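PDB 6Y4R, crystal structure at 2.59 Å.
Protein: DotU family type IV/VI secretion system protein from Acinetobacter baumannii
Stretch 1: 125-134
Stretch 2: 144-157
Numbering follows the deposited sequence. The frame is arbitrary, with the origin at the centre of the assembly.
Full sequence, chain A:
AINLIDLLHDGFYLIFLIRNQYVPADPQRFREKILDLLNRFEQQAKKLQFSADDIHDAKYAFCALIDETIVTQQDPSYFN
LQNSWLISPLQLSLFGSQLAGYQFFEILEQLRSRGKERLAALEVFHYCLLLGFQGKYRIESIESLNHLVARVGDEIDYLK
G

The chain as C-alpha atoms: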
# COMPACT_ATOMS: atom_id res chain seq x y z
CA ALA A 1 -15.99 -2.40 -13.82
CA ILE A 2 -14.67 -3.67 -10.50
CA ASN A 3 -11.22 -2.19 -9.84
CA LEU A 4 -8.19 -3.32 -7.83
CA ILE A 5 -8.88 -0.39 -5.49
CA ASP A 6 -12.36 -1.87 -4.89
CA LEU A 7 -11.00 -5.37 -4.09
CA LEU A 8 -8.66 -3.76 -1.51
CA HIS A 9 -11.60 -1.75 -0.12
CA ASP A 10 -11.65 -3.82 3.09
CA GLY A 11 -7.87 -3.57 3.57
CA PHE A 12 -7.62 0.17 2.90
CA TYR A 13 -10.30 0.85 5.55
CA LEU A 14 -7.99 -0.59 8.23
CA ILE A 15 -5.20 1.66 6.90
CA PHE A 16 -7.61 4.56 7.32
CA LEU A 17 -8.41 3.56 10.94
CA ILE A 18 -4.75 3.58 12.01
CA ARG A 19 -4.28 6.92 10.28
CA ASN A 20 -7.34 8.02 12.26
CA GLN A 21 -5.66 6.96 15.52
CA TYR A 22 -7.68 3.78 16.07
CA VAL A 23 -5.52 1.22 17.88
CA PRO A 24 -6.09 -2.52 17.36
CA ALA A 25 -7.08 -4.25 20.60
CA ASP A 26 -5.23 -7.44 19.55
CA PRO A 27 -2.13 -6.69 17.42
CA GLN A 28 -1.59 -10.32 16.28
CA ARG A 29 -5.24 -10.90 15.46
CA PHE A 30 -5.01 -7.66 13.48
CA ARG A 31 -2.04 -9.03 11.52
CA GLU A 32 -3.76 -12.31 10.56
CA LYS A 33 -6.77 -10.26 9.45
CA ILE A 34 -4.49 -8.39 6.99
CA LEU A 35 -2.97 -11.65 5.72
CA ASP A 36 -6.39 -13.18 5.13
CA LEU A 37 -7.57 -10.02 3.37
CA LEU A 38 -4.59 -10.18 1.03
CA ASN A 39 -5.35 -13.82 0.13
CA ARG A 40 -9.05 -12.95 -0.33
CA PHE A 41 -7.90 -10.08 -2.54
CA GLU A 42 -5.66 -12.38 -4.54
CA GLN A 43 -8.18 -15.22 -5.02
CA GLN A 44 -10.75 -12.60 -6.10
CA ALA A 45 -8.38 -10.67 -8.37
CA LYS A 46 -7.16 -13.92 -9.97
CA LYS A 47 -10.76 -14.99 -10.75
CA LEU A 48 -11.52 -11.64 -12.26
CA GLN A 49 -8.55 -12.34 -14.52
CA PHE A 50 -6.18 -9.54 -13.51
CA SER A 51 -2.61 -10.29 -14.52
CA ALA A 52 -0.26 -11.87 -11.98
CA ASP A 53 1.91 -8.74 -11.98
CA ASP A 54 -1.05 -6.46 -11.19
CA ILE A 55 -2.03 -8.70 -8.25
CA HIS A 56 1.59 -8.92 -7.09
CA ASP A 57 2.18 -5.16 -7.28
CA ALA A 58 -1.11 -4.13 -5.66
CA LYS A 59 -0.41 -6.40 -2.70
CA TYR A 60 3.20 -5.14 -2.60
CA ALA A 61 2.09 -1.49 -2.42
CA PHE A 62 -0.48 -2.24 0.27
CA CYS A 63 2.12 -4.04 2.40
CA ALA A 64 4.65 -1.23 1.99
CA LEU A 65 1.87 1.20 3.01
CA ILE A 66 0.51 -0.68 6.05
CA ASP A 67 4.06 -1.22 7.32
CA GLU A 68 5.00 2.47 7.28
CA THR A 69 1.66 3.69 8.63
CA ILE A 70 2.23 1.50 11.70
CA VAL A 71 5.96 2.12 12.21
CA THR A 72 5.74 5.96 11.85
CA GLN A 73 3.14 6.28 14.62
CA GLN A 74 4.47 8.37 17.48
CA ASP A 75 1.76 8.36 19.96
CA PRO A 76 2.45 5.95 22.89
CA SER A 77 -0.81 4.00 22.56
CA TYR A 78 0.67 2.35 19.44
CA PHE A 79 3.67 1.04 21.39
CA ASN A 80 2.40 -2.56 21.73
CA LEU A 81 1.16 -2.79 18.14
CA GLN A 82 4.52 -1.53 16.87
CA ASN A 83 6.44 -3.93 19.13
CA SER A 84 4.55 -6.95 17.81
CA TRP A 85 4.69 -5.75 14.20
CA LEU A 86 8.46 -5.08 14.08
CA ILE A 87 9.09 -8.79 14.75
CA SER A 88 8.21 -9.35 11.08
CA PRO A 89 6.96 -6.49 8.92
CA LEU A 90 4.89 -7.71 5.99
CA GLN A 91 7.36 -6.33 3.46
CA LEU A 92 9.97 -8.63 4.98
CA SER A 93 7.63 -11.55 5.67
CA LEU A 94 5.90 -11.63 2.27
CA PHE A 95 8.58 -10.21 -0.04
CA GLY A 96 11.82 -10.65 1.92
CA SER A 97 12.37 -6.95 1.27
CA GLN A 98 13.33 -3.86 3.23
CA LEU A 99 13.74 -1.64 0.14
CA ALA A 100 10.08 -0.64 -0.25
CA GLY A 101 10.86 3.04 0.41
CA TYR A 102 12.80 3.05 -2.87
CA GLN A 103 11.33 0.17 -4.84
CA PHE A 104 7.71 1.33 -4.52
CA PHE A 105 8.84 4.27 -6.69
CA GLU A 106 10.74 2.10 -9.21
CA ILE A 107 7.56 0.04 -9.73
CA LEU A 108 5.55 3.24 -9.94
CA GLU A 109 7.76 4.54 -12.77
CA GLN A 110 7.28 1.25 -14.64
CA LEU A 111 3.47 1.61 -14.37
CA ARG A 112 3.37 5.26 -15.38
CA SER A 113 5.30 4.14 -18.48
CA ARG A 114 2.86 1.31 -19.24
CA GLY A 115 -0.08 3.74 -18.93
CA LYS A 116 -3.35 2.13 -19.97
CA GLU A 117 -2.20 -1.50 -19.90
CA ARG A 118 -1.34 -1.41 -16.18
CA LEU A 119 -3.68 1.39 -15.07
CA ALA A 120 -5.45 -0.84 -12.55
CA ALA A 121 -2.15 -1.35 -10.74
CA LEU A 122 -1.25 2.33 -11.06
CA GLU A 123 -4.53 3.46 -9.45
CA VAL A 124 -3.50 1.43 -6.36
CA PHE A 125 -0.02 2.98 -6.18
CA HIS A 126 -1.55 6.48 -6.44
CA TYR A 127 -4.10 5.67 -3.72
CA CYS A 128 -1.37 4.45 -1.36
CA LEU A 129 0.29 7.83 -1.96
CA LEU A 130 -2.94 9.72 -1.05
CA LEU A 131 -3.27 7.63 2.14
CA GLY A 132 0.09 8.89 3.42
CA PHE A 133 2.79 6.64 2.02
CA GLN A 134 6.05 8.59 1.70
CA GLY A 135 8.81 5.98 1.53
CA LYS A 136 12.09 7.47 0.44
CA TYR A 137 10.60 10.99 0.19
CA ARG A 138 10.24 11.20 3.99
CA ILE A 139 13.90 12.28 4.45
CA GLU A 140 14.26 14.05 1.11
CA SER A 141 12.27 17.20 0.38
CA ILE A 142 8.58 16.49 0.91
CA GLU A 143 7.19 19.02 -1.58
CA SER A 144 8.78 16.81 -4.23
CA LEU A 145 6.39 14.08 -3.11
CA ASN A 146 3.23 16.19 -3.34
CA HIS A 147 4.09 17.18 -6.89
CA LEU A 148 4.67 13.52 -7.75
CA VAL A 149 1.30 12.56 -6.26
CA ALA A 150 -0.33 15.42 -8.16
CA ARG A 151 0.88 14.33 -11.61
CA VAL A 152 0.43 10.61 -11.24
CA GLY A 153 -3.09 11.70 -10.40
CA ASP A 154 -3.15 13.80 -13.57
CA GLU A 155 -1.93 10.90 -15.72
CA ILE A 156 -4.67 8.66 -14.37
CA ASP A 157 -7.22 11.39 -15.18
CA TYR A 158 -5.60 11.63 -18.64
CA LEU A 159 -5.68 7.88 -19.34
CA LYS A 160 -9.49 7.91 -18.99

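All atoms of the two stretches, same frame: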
# COMPACT_ATOMS: atom_id res chain seq x y z
N PHE A 125 -1.21 2.29 -6.66
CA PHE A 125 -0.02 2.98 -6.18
C PHE A 125 -0.28 4.45 -5.91
O PHE A 125 0.32 5.02 -4.99
CB PHE A 125 1.13 2.85 -7.17
CG PHE A 125 1.96 1.60 -7.00
CD1 PHE A 125 1.41 0.36 -7.22
CD2 PHE A 125 3.29 1.68 -6.60
CE1 PHE A 125 2.19 -0.79 -7.06
CE2 PHE A 125 4.05 0.55 -6.43
CZ PHE A 125 3.50 -0.68 -6.67
N HIS A 126 -1.15 5.09 -6.71
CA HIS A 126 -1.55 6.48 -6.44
C HIS A 126 -2.34 6.58 -5.14
O HIS A 126 -2.12 7.49 -4.34
CB HIS A 126 -2.37 7.01 -7.62
CG HIS A 126 -2.97 8.36 -7.40
ND1 HIS A 126 -4.33 8.55 -7.23
CD2 HIS A 126 -2.42 9.60 -7.37
CE1 HIS A 126 -4.58 9.84 -7.09
NE2 HIS A 126 -3.44 10.50 -7.16
N TYR A 127 -3.26 5.64 -4.92
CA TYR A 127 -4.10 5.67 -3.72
C TYR A 127 -3.31 5.41 -2.44
O TYR A 127 -3.65 5.94 -1.39
CB TYR A 127 -5.25 4.67 -3.88
CG TYR A 127 -6.35 4.85 -2.88
CD1 TYR A 127 -7.08 6.02 -2.84
CD2 TYR A 127 -6.69 3.83 -2.02
CE1 TYR A 127 -8.10 6.19 -1.91
CE2 TYR A 127 -7.72 3.99 -1.09
CZ TYR A 127 -8.42 5.17 -1.05
OH TYR A 127 -9.44 5.33 -0.14
N CYS A 128 -2.27 4.58 -2.51
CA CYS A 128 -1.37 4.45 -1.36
C CYS A 128 -0.64 5.77 -1.10
O CYS A 128 -0.33 6.10 0.05
CB CYS A 128 -0.38 3.32 -1.61
SG CYS A 128 -1.19 1.70 -1.71
N LEU A 129 -0.33 6.52 -2.17
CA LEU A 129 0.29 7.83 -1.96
C LEU A 129 -0.68 8.83 -1.32
O LEU A 129 -0.28 9.57 -0.41
CB LEU A 129 0.85 8.37 -3.29
CG LEU A 129 2.04 7.59 -3.87
CD1 LEU A 129 2.28 7.88 -5.35
CD2 LEU A 129 3.30 7.89 -3.07
N LEU A 130 -1.98 8.83 -1.72
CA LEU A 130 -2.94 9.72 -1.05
C LEU A 130 -3.25 9.31 0.38
O LEU A 130 -3.64 10.18 1.18
CB LEU A 130 -4.28 9.84 -1.80
CG LEU A 130 -4.46 10.19 -3.28
CD1 LEU A 130 -5.89 9.90 -3.75
CD2 LEU A 130 -4.13 11.65 -3.42
N LEU A 131 -3.06 8.04 0.75
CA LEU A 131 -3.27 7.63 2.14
C LEU A 131 -1.99 7.67 2.98
O LEU A 131 -1.89 6.98 4.00
CB LEU A 131 -3.89 6.23 2.22
CG LEU A 131 -5.19 5.91 1.49
CD1 LEU A 131 -5.60 4.44 1.78
CD2 LEU A 131 -6.29 6.91 1.87
N GLY A 132 -0.99 8.46 2.56
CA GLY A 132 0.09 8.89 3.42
C GLY A 132 1.42 8.22 3.21
O GLY A 132 2.39 8.58 3.88
N PHE A 133 1.52 7.30 2.26
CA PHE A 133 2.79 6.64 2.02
C PHE A 133 3.79 7.64 1.46
O PHE A 133 3.50 8.35 0.49
CB PHE A 133 2.62 5.46 1.06
CG PHE A 133 3.92 4.75 0.75
CD1 PHE A 133 4.34 3.66 1.51
CD2 PHE A 133 4.75 5.19 -0.27
CE1 PHE A 133 5.54 3.02 1.25
CE2 PHE A 133 5.95 4.53 -0.53
CZ PHE A 133 6.34 3.45 0.22
N GLN A 134 4.95 7.72 2.10
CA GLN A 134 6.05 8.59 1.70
C GLN A 134 7.28 7.83 1.24
O GLN A 134 7.92 8.24 0.26
CB GLN A 134 6.44 9.48 2.86
CG GLN A 134 5.26 10.15 3.47
CD GLN A 134 5.66 11.32 4.29
OE1 GLN A 134 4.90 12.28 4.39
NE2 GLN A 134 6.82 11.24 4.94
N SER A 144 8.56 17.64 -3.06
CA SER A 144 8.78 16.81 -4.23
C SER A 144 7.77 15.67 -4.28
O SER A 144 7.39 15.22 -5.36
CB SER A 144 10.21 16.29 -4.25
OG SER A 144 10.46 15.53 -5.42
N LEU A 145 7.32 15.21 -3.11
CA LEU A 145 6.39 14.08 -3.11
C LEU A 145 4.97 14.53 -3.43
O LEU A 145 4.25 13.85 -4.16
CB LEU A 145 6.43 13.37 -1.77
CG LEU A 145 5.38 12.27 -1.59
CD1 LEU A 145 5.75 11.03 -2.42
CD2 LEU A 145 5.23 11.93 -0.13
N ASN A 146 4.56 15.71 -2.96
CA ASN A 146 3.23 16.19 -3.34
C ASN A 146 3.14 16.43 -4.84
O ASN A 146 2.13 16.09 -5.47
CB ASN A 146 2.89 17.45 -2.56
CG ASN A 146 2.59 17.17 -1.10
OD1 ASN A 146 2.45 16.01 -0.67
ND2 ASN A 146 2.54 18.24 -0.31
N HIS A 147 4.18 16.99 -5.45
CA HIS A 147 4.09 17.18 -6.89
C HIS A 147 4.05 15.84 -7.61
O HIS A 147 3.36 15.70 -8.62
CB HIS A 147 5.18 18.11 -7.42
CG HIS A 147 4.68 19.01 -8.49
ND1 HIS A 147 5.41 20.04 -9.04
CD2 HIS A 147 3.47 19.05 -9.11
CE1 HIS A 147 4.67 20.66 -9.96
NE2 HIS A 147 3.49 20.08 -10.02
N LEU A 148 4.75 14.83 -7.10
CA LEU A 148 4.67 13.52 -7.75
C LEU A 148 3.27 12.93 -7.63
O LEU A 148 2.72 12.41 -8.61
CB LEU A 148 5.69 12.54 -7.16
CG LEU A 148 5.42 11.05 -7.39
CD1 LEU A 148 5.58 10.69 -8.82
CD2 LEU A 148 6.41 10.27 -6.58
N VAL A 149 2.66 13.06 -6.45
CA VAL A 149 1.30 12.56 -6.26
C VAL A 149 0.34 13.31 -7.18
O VAL A 149 -0.58 12.72 -7.75
CB VAL A 149 0.88 12.70 -4.79
CG1 VAL A 149 -0.53 12.17 -4.59
CG2 VAL A 149 1.87 11.95 -3.89
N ALA A 150 0.57 14.61 -7.35
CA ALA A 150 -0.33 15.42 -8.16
C ALA A 150 -0.36 14.96 -9.61
O ALA A 150 -1.43 14.87 -10.21
CB ALA A 150 0.07 16.89 -8.07
N ARG A 151 0.81 14.66 -10.18
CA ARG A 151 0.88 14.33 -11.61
C ARG A 151 0.58 12.88 -11.92
O ARG A 151 0.05 12.59 -13.00
CB ARG A 151 2.24 14.65 -12.19
CG ARG A 151 3.00 15.67 -11.45
CD ARG A 151 4.38 15.77 -11.94
NE ARG A 151 4.98 17.05 -11.54
CZ ARG A 151 6.18 17.48 -11.89
NH1 ARG A 151 6.92 16.75 -12.68
NH2 ARG A 151 6.59 18.65 -11.46
N VAL A 152 0.93 11.96 -11.04
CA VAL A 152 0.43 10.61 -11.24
C VAL A 152 -1.08 10.64 -11.23
O VAL A 152 -1.74 9.94 -12.02
CB VAL A 152 1.00 9.66 -10.18
CG1 VAL A 152 0.51 8.25 -10.40
CG2 VAL A 152 2.51 9.69 -10.21
N GLY A 153 -1.65 11.50 -10.39
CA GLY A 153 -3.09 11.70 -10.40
C GLY A 153 -3.59 12.28 -11.70
O GLY A 153 -4.67 11.93 -12.18
N ASP A 154 -2.80 13.20 -12.29
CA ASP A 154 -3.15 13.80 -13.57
C ASP A 154 -3.10 12.78 -14.69
O ASP A 154 -3.97 12.78 -15.57
CB ASP A 154 -2.18 14.94 -13.93
CG ASP A 154 -2.33 16.18 -13.05
OD1 ASP A 154 -3.46 16.46 -12.57
OD2 ASP A 154 -1.32 16.91 -12.88
N GLU A 155 -2.08 11.91 -14.68
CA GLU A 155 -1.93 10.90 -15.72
C GLU A 155 -3.06 9.89 -15.67
O GLU A 155 -3.53 9.43 -16.71
CB GLU A 155 -0.57 10.20 -15.60
CG GLU A 155 0.53 11.08 -16.09
CD GLU A 155 1.78 10.99 -15.26
OE1 GLU A 155 2.08 9.90 -14.68
OE2 GLU A 155 2.44 12.04 -15.15
N ILE A 156 -3.52 9.54 -14.47
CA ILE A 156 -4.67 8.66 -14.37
C ILE A 156 -5.91 9.35 -14.92
O ILE A 156 -6.70 8.74 -15.65
CB ILE A 156 -4.85 8.19 -12.92
CG1 ILE A 156 -3.63 7.36 -12.52
CG2 ILE A 156 -6.13 7.37 -12.82
CD1 ILE A 156 -3.67 6.87 -11.10
N ASP A 157 -6.11 10.63 -14.58
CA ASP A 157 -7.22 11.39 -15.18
C ASP A 157 -7.08 11.43 -16.70
O ASP A 157 -8.08 11.34 -17.42
CB ASP A 157 -7.26 12.84 -14.68
CG ASP A 157 -7.78 12.98 -13.27
OD1 ASP A 157 -8.55 12.11 -12.79
OD2 ASP A 157 -7.47 14.03 -12.66

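Packing of helix 125-130, and the turn that follows it, against helix 144-157. The two helix axes approach to 10.0 Å with 142° between their N-to-C directions, so the helices run roughly antiparallel: His126 lies beside Val152, Leu129 beside Val149, and Gln134, beyond the turn, beside Leu145. No hydrogen bond crosses the contact; it buries 425 Å², summed over both sides, and rests on shape and apolar packing.

His126 is the knob at one end. Its CA-to-CB bond points toward the second helix, and chi1 in t (173°) with chi2 at -110° carries the imidazole in among Val149, Val152, Gly153 and Ile156. The ring edge meets backbone, with CD2 3.6 Å from Val149 O, an oxygen that already accepts the helical hydrogen bond from Gly153 N (3.1 Å). NE2 of His126 comes to 3.5 Å from CA of Gly153, an approach that depends on glycine: an ideal CB there would lie 3.0 Å from His126 NE2, a clash. The root of the same side chain is packed too, His126 CB lying 3.7 Å from Ile156 CD1 and 4.2 Å from Val152 CG1. Ile156, with chi1 m and chi2 t, is extended so that CD1 reaches this contact.

One turn on, Leu129 also points toward the partner helix and is buried. Its m,t rotamer (-67°, 163°) sends CD2 to 4.0 Å from Leu145 CD1, while Leu129 CB packs 3.8 Å from Val149 CG2. Val149 points sideways; with chi1 t, CG2 packs 3.8 Å from Leu129 CB, and CG1 lies 3.8 Å from Leu130 CD2 and 4.2 Å from His126 NE2. Branching at CB thus suits a position between three side chains. Leu130 starts sideways and is largely exposed, but its m,t conformation brings its end back to Val149.

The far end is closed by Leu145, buried and pointing toward stretch 1 in the t,p rotamer (173°, 74°). The fork spans helix and loop: CD1 touches Leu129, whereas CD2 lies 4.0 Å from Phe133 O and 3.9 Å from Gln134 CA. Gln134 adds the aliphatic part of its side chain, CG being 4.0 Å from Leu145 CD2. The turn that delivers these residues passes through Gly132, whose phi of 106° would jam a CB against the preceding carbonyl oxygen; Gly132 N donates a hydrogen bond to Leu129 O (3.2 Å), and Phe133 N to Cys128 O (3.1 Å).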